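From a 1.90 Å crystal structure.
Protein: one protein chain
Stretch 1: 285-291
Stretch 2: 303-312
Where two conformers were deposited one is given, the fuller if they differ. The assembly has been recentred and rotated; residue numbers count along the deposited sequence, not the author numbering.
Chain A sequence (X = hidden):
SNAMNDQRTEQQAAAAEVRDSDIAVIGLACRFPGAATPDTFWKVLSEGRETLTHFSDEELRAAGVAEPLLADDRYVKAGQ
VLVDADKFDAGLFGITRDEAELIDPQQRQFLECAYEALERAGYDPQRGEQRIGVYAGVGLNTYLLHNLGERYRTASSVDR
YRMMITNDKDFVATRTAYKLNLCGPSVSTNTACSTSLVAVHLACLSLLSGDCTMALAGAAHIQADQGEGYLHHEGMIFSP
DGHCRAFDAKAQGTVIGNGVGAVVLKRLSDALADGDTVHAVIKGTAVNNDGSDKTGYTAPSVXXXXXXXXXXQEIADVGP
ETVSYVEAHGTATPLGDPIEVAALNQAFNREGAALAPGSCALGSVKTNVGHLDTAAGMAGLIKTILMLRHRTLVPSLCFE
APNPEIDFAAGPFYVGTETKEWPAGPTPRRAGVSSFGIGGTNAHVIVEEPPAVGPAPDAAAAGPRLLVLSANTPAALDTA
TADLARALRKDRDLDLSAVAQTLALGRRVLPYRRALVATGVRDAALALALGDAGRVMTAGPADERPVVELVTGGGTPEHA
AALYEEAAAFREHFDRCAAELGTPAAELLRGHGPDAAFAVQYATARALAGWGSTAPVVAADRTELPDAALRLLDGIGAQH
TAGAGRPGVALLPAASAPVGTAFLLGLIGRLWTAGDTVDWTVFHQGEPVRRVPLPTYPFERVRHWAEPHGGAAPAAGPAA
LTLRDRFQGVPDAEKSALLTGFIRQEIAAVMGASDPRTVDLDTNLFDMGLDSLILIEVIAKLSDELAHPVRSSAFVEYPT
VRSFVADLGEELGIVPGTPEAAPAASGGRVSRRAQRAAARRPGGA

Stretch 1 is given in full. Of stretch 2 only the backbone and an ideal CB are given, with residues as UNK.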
ATOM      1  N   THR A 285      -7.710  -6.687 -11.722  1.00 15.81           N
ATOM      2  CA  THR A 285      -7.392  -7.135 -10.370  1.00 15.78           C
ATOM      3  C   THR A 285      -8.451  -6.613  -9.423  1.00 16.36           C
ATOM      4  O   THR A 285      -9.082  -5.600  -9.705  1.00 14.77           O
ATOM      5  CB  THR A 285      -6.019  -6.626  -9.890  1.00 15.32           C
ATOM      6  OG1 THR A 285      -6.070  -5.200  -9.717  1.00 16.37           O
ATOM      7  CG2 THR A 285      -4.904  -6.972 -10.881  1.00 18.55           C
ATOM      8  N   ALA A 286      -8.634  -7.293  -8.297  1.00 14.06           N
ATOM      9  CA  ALA A 286      -9.558  -6.828  -7.277  1.00 13.46           C
ATOM     10  C   ALA A 286      -9.037  -7.228  -5.911  1.00 12.05           C
ATOM     11  O   ALA A 286      -8.372  -8.255  -5.765  1.00 12.07           O
ATOM     12  CB  ALA A 286     -10.955  -7.386  -7.516  1.00 16.36           C
ATOM     13  N   VAL A 287      -9.314  -6.377  -4.928  1.00 10.00           N
ATOM     14  CA  VAL A 287      -8.967  -6.624  -3.545  1.00 10.77           C
ATOM     15  C   VAL A 287     -10.152  -6.231  -2.681  1.00 12.44           C
ATOM     16  O   VAL A 287     -10.765  -5.189  -2.916  1.00 10.36           O
ATOM     17  CB  VAL A 287      -7.715  -5.824  -3.108  1.00  9.44           C
ATOM     18  CG1 VAL A 287      -7.432  -6.022  -1.605  1.00 10.12           C
ATOM     19  CG2 VAL A 287      -6.524  -6.204  -3.946  1.00 10.88           C
ATOM     20  N   ASN A 288     -10.484  -7.062  -1.694  1.00 10.53           N
ATOM     21  CA  ASN A 288     -11.494  -6.713  -0.725  1.00  8.76           C
ATOM     22  C   ASN A 288     -11.099  -7.273   0.644  1.00  9.25           C
ATOM     23  O   ASN A 288     -10.001  -7.824   0.806  1.00 11.63           O
ATOM     24  CB  ASN A 288     -12.881  -7.209  -1.182  1.00 11.41           C
ATOM     25  CG  ASN A 288     -13.039  -8.721  -1.094  1.00 14.80           C
ATOM     26  OD1 ASN A 288     -12.207  -9.407  -0.525  1.00 13.92           O
ATOM     27  ND2 ASN A 288     -14.136  -9.243  -1.650  1.00 14.59           N
ATOM     28  N   ASN A 289     -11.957  -7.087   1.632  1.00  8.89           N
ATOM     29  CA  ASN A 289     -11.770  -7.750   2.921  1.00  8.68           C
ATOM     30  C   ASN A 289     -13.078  -8.388   3.335  1.00 10.61           C
ATOM     31  O   ASN A 289     -14.165  -7.867   3.026  1.00 11.96           O
ATOM     32  CB  ASN A 289     -11.272  -6.773   3.991  1.00 10.15           C
ATOM     33  CG  ASN A 289     -10.886  -7.470   5.285  1.00 10.98           C
ATOM     34  OD1 ASN A 289     -11.748  -7.815   6.112  1.00  9.80           O
ATOM     35  ND2 ASN A 289      -9.593  -7.694   5.465  1.00 10.44           N
ATOM     36  N   ASP A 290     -12.982  -9.508   4.049  1.00 10.94           N
ATOM     37  CA  ASP A 290     -14.163 -10.217   4.552  1.00 11.84           C
ATOM     38  C   ASP A 290     -15.025  -9.377   5.487  1.00 13.56           C
ATOM     39  O   ASP A 290     -16.243  -9.586   5.591  1.00 11.43           O
ATOM     40  CB  ASP A 290     -13.743 -11.479   5.301  1.00 13.34           C
ATOM     41  CG  ASP A 290     -13.097 -12.503   4.400  1.00 16.42           C
ATOM     42  OD1 ASP A 290     -13.373 -12.474   3.186  1.00 14.57           O
ATOM     43  OD2 ASP A 290     -12.317 -13.328   4.913  1.00 16.88           O
ATOM     44  N   GLY A 291     -14.395  -8.444   6.197  1.00 10.26           N
ATOM     45  CA  GLY A 291     -15.107  -7.692   7.204  1.00 10.75           C
ATOM     46  C   GLY A 291     -15.441  -8.608   8.369  1.00 11.82           C
ATOM     47  O   GLY A 291     -14.691  -9.549   8.653  1.00 14.48           O
ATOM     48  N   UNK A 303     -18.162 -15.819   1.029  1.00 15.10           N
ATOM     49  CA  UNK A 303     -18.683 -14.617   0.388  1.00 16.47           C
ATOM     50  C   UNK A 303     -17.599 -13.637   0.000  1.00 14.88           C
ATOM     51  O   UNK A 303     -17.662 -13.063  -1.086  1.00 16.41           O
ATOM     52  CB  UNK A 303     -19.685 -13.924   1.314  1.00 16.47           C
ATOM     53  N   UNK A 304     -16.596 -13.462   0.860  1.00 16.01           N
ATOM     54  CA  UNK A 304     -15.493 -12.570   0.560  1.00 15.69           C
ATOM     55  C   UNK A 304     -14.725 -13.038  -0.663  1.00 16.38           C
ATOM     56  O   UNK A 304     -14.382 -12.249  -1.548  1.00 15.61           O
ATOM     57  CB  UNK A 304     -14.554 -12.461   1.763  1.00 15.69           C
ATOM     58  N   UNK A 305     -14.440 -14.330  -0.711  1.00 17.01           N
ATOM     59  CA  UNK A 305     -13.746 -14.918  -1.857  1.00 16.94           C
ATOM     60  C   UNK A 305     -14.591 -14.804  -3.135  1.00 17.50           C
ATOM     61  O   UNK A 305     -14.105 -14.363  -4.180  1.00 17.88           O
ATOM     62  CB  UNK A 305     -13.411 -16.384  -1.576  1.00 16.94           C
ATOM     63  N   UNK A 306     -15.857 -15.191  -3.054  1.00 15.32           N
ATOM     64  CA  UNK A 306     -16.715 -15.152  -4.238  1.00 16.07           C
ATOM     65  C   UNK A 306     -16.768 -13.726  -4.801  1.00 16.21           C
ATOM     66  O   UNK A 306     -16.693 -13.517  -6.013  1.00 15.37           O
ATOM     67  CB  UNK A 306     -18.122 -15.648  -3.900  1.00 16.07           C
ATOM     68  N   UNK A 307     -16.887 -12.743  -3.918  1.00 16.87           N
ATOM     69  CA  UNK A 307     -16.991 -11.350  -4.354  1.00 18.69           C
ATOM     70  C   UNK A 307     -15.724 -10.868  -5.050  1.00 15.78           C
ATOM     71  O   UNK A 307     -15.792 -10.186  -6.069  1.00 13.21           O
ATOM     72  CB  UNK A 307     -17.295 -10.447  -3.157  1.00 18.69           C
ATOM     73  N   UNK A 308     -14.556 -11.204  -4.522  1.00 14.81           N
ATOM     74  CA  UNK A 308     -13.359 -10.627  -5.124  1.00 11.55           C
ATOM     75  C   UNK A 308     -13.112 -11.267  -6.504  1.00 12.24           C
ATOM     76  O   UNK A 308     -12.636 -10.601  -7.427  1.00 14.74           O
ATOM     77  CB  UNK A 308     -12.149 -10.825  -4.209  1.00 11.55           C
ATOM     78  N   UNK A 309     -13.492 -12.530  -6.674  1.00 11.75           N
ATOM     79  CA  UNK A 309     -13.325 -13.183  -7.976  1.00 13.21           C
ATOM     80  C   UNK A 309     -14.248 -12.542  -9.017  1.00 15.13           C
ATOM     81  O   UNK A 309     -13.825 -12.187 -10.126  1.00 17.78           O
ATOM     82  CB  UNK A 309     -13.610 -14.682  -7.865  1.00 13.21           C
ATOM     83  N   UNK A 310     -15.511 -12.373  -8.648  1.00 15.46           N
ATOM     84  CA  UNK A 310     -16.470 -11.734  -9.534  1.00 19.01           C
ATOM     85  C   UNK A 310     -16.021 -10.314  -9.870  1.00 21.38           C
ATOM     86  O   UNK A 310     -16.094  -9.895 -11.021  1.00 20.24           O
ATOM     87  CB  UNK A 310     -17.861 -11.719  -8.897  1.00 19.01           C
ATOM     88  N   UNK A 311     -15.540  -9.584  -8.869  1.00 20.53           N
ATOM     89  CA  UNK A 311     -15.132  -8.188  -9.038  0.50 20.53           C
ATOM     90  C   UNK A 311     -13.968  -8.084 -10.007  1.00 18.78           C
ATOM     91  O   UNK A 311     -13.912  -7.191 -10.845  1.00 19.50           O
ATOM     92  CB  UNK A 311     -14.753  -7.569  -7.691  0.50 20.53           C
ATOM     93  N   UNK A 312     -13.025  -9.007  -9.893  1.00 13.29           N
ATOM     94  CA  UNK A 312     -11.869  -9.008 -10.802  1.00 14.42           C
ATOM     95  C   UNK A 312     -12.299  -9.274 -12.248  1.00 15.69           C
ATOM     96  O   UNK A 312     -11.836  -8.604 -13.177  1.00 16.14           O
ATOM     97  CB  UNK A 312     -10.848 -10.058 -10.361  1.00 14.42           C
TER

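Strand 285-289 and helix 303-312 run nearly antiparallel, at 153° between their N-to-C directions, and their axes approach to 6.9 Å. So close a packing leaves little room between the two backbones.

Position 303 directs its CA-to-CB bond sideways, and nothing of stretch 1 lies within 5.5 Å of the ideal CB. Stretch 1 sets no rule here, and many side chains would serve. The residue is Gln 303, whose end leads away from the strand.

Position 304 is the most restrictive. Its ideal CB points toward stretch 1 and falls 1.8 Å from Asp 290 OD1, a clash for any side chain at all with the aspartate placed as it is. The helical phi/psi of -62/-45 makes no demand for glycine; the neighbour does. Gly 304 is the answer, and its CA lies 3.4 Å from Asp 290 OD1. Asn 288 ND2 donates a nearly straight hydrogen bond to Gly 304 O at 3.0 Å. That same carbonyl accepts the helical bond from the amide N of position 308 at 3.2 Å, so the asparagine joins the helix without displacing its own ladder.

Positions 305 and 306 point away and their side chains are free of stretch 1; polar or apolar residues would be equally compatible with it. They are Gln 305 and Ala 306.

Position 307 points toward the strand, with its ideal CB 3.7 Å from Asn 288 ND2. A small residue suits, and a longer one might do if it turned aside. Ala 307 simply rests its methyl beside the amide.

At 308 the CB again faces stretch 1, 3.6 Å from Asn 288 ND2, with Ala 286 further along the strand. A compact aliphatic group such as alanine, valine or perhaps isoleucine would fit between them. Val 308, with chi1 at 81° (p), sends CG2 to 3.8 Å from Ala 286 CB in an apolar contact and to 3.3 Å from Ala 286 O.

Positions 309 and 310 turn away and meet nothing of the strand, so stretch 1 sets no limit and any helix-compatible residue would do. Val 309 and Ala 310 occupy them.

Position 311 points toward the strand, its ideal CB 3.8 Å from Ala 286 CB. The small alanine leaves a way past, and the backbone N of Val 287 lies beyond, so an extended chain, either aliphatic or polar, is plausible. Glu 311 has chi1 and chi2 both t; its CG packs 3.7 Å from Ala 286 CB, and its OE2 accepts a hydrogen bond from water 1 at 2.5 Å. The O of that water accepts in turn from Val 287 N at 3.2 Å, bridging carboxylate and strand.

At 312 the CB points sideways, 3.9 Å from Ala 286 CB, and the CA atoms of the two residues are just 4.7 Å apart. A small apolar residue is the natural choice. Ala 312 completes a methyl-to-methyl contact, while its N sits 3.5 Å from Ala 286 CB.

Stretch 2, residues 303-312: QGQAAVVAEA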
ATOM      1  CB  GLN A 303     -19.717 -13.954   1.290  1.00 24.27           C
ATOM      2  CG  GLN A 303     -20.981 -14.795   1.410  1.00 38.48           C
ATOM      3  CD  GLN A 303     -21.523 -15.243   0.039  1.00 52.10           C
ATOM      4  OE1 GLN A 303     -21.585 -14.455  -0.908  1.00 53.57           O
ATOM      5  NE2 GLN A 303     -21.895 -16.519  -0.065  1.00 54.73           N
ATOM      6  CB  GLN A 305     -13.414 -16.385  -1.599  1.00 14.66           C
ATOM      7  CG  GLN A 305     -12.394 -16.659  -0.503  1.00 16.33           C
ATOM      8  CD  GLN A 305     -12.123 -18.161  -0.355  1.00 20.22           C
ATOM      9  OE1 GLN A 305     -12.270 -18.921  -1.308  1.00 21.46           O
ATOM     10  NE2 GLN A 305     -11.758 -18.587   0.840  1.00 19.72           N
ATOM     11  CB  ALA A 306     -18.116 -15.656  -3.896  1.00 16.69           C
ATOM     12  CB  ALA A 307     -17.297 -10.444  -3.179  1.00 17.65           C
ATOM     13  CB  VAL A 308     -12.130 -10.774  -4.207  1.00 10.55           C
ATOM     14  CG1 VAL A 308     -11.513 -12.170  -4.314  1.00 11.58           C
ATOM     15  CG2 VAL A 308     -11.112  -9.722  -4.553  1.00 11.53           C
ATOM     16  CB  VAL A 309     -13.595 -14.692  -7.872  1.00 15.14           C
ATOM     17  CG1 VAL A 309     -13.652 -15.364  -9.261  1.00 16.68           C
ATOM     18  CG2 VAL A 309     -12.521 -15.332  -7.025  1.00 13.10           C
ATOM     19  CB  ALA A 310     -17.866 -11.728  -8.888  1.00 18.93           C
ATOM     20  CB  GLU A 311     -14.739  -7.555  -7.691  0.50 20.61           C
ATOM     21  CG  GLU A 311     -14.441  -6.058  -7.785  0.50 20.69           C
ATOM     22  CD  GLU A 311     -13.991  -5.420  -6.466  0.50 21.41           C
ATOM     23  OE1 GLU A 311     -14.191  -6.007  -5.385  0.50 25.60           O
ATOM     24  OE2 GLU A 311     -13.437  -4.309  -6.516  0.50 18.21           O
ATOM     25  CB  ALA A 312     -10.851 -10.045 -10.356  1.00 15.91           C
TER
HETATM   26  O   HOH W   1     -11.026  -4.015  -6.123  1.00 15.80           O
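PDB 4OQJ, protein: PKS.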